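PDB 4XSO: Alr3699 protein from Nostoc sp., which is probably a GT-B-type glycosyltransferase of family 4, built from two Rossmann-like domains. Local coordinates for residues V142-N145 against L146-F150. Sequence-based numbering, arbitrary orientation.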
loop_
_atom_site.group_PDB
_atom_site.type_symbol
_atom_site.label_atom_id
_atom_site.label_comp_id
_atom_site.label_asym_id
_atom_site.label_seq_id
_atom_site.Cartn_x
_atom_site.Cartn_y
_atom_site.Cartn_z
ATOM N N VAL A 142 -6.473 11.132 -3.887
ATOM C CA VAL A 142 -5.973 9.778 -3.766
ATOM C C VAL A 142 -6.989 8.815 -4.385
ATOM O O VAL A 142 -6.661 8.050 -5.266
ATOM C CB VAL A 142 -5.675 9.452 -2.296
ATOM C CG1 VAL A 142 -5.449 7.944 -2.078
ATOM C CG2 VAL A 142 -4.404 10.180 -1.891
ATOM N N ALA A 143 -8.226 8.885 -3.932
ATOM C CA ALA A 143 -9.318 8.113 -4.507
ATOM C C ALA A 143 -9.416 8.233 -6.034
ATOM O O ALA A 143 -9.394 7.253 -6.754
ATOM C CB ALA A 143 -10.627 8.540 -3.848
ATOM N N VAL A 144 -9.492 9.452 -6.544
ATOM C CA VAL A 144 -9.594 9.655 -7.965
ATOM C C VAL A 144 -8.399 9.031 -8.720
ATOM O O VAL A 144 -8.526 8.321 -9.754
ATOM C CB VAL A 144 -9.695 11.174 -8.235
ATOM C CG1 VAL A 144 -9.325 11.525 -9.646
ATOM C CG2 VAL A 144 -11.079 11.714 -7.869
ATOM N N ASN A 145 -7.217 9.331 -8.228
ATOM C CA ASN A 145 -6.019 8.874 -8.909
ATOM C C ASN A 145 -5.932 7.327 -8.938
ATOM O O ASN A 145 -5.604 6.729 -9.944
ATOM C CB ASN A 145 -4.835 9.424 -8.215
ATOM C CG ASN A 145 -3.533 8.840 -8.753
ATOM O OD1 ASN A 145 -2.638 8.456 -7.979
ATOM N ND2 ASN A 145 -3.416 8.782 -10.087
ATOM N N LEU A 146 -6.192 6.700 -7.816
ATOM C CA LEU A 146 -6.113 5.262 -7.760
ATOM C C LEU A 146 -7.194 4.649 -8.676
ATOM O O LEU A 146 -6.964 3.691 -9.403
ATOM C CB LEU A 146 -6.275 4.777 -6.326
ATOM C CG LEU A 146 -5.018 5.152 -5.466
ATOM C CD1 LEU A 146 -5.127 4.633 -4.051
ATOM C CD2 LEU A 146 -3.802 4.507 -6.079
ATOM N N ALA A 147 -8.372 5.214 -8.630
ATOM C CA ALA A 147 -9.465 4.687 -9.486
ATOM C C ALA A 147 -9.061 4.780 -10.941
ATOM O O ALA A 147 -9.119 3.778 -11.716
ATOM C CB ALA A 147 -10.763 5.457 -9.139
ATOM N N ASN A 148 -8.555 5.959 -11.334
ATOM C CA ASN A 148 -8.200 6.205 -12.700
ATOM C C ASN A 148 -7.119 5.269 -13.160
ATOM O O ASN A 148 -7.108 4.805 -14.300
ATOM C CB ASN A 148 -7.694 7.670 -12.923
ATOM C CG ASN A 148 -8.802 8.671 -12.810
ATOM O OD1 ASN A 148 -9.966 8.286 -12.784
ATOM N ND2 ASN A 148 -8.464 9.961 -12.774
ATOM N N ARG A 149 -6.198 4.969 -12.288
ATOM C CA ARG A 149 -5.086 4.127 -12.733
ATOM C C ARG A 149 -5.362 2.605 -12.613
ATOM O O ARG A 149 -4.806 1.802 -13.398
ATOM C CB ARG A 149 -3.810 4.450 -11.973
ATOM C CG ARG A 149 -2.601 3.637 -12.469
ATOM C CD ARG A 149 -1.218 4.183 -12.043
ATOM N NE ARG A 149 -0.129 3.600 -12.870
ATOM C CZ ARG A 149 1.184 3.771 -12.658
ATOM N NH1 ARG A 149 1.633 4.535 -11.654
ATOM N NH2 ARG A 149 2.065 3.188 -13.480
ATOM N N PHE A 150 -6.091 2.205 -11.595
ATOM C CA PHE A 150 -6.168 0.740 -11.322
ATOM C C PHE A 150 -7.505 0.124 -11.541
ATOM O O PHE A 150 -7.628 -1.114 -11.604
ATOM C CB PHE A 150 -5.772 0.468 -9.887
ATOM C CG PHE A 150 -4.354 0.831 -9.603
ATOM C CD1 PHE A 150 -3.346 0.019 -10.071
ATOM C CD2 PHE A 150 -4.039 2.060 -9.046
ATOM C CE1 PHE A 150 -2.015 0.389 -9.893
ATOM C CE2 PHE A 150 -2.719 2.448 -8.882
ATOM C CZ PHE A 150 -1.702 1.599 -9.287
#
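Leu-146 meets Val-142 one helical turn back, through backbone and side chain together. Its N donates to Val-142 O at 2.9 Å, an almost straight bond with an N-H...O angle of 169°. With its CG anti to the carbonyl carbon (chi1 -70°), Leu-146 extends its side chain alongside that of Val-142, both pointing the same way, and CD1 reaches Val-142 CG1 at 3.9 Å. Val-109 of helix 105-118 packs against both side chains. At Ala-147 the N bonds to Ala-143 O at 3.0 Å, while its methyl lies against Tyr-124 and Phe-165. Asn-148 N continues the series to Val-144 O at 2.8 Å. The Asn-148 side chain runs beside that of Val-144, bringing ND2 to 3.6 Å from Val-144 CG1, a van der Waals contact with a methyl; ND2 itself donates to Gly-169 O. Arg-149 N bonds to Asn-145 O at 3.0 Å, a bond bent to 147°, and the series runs on to Phe-150 N on Leu-146 O at 2.8 Å. CG of Arg-149 sits 3.8 Å above the plane of the Phe-150 ring, offset toward the rim. That ring also meets Phe-116 of its own chain and Phe-116 of the second subunit, placing this helix end at the dimer interface. Five successive i to i+4 bonds mark a regular alpha-helix, here the crossover helix 137-150 of a Rossmann-like beta-alpha-beta unit.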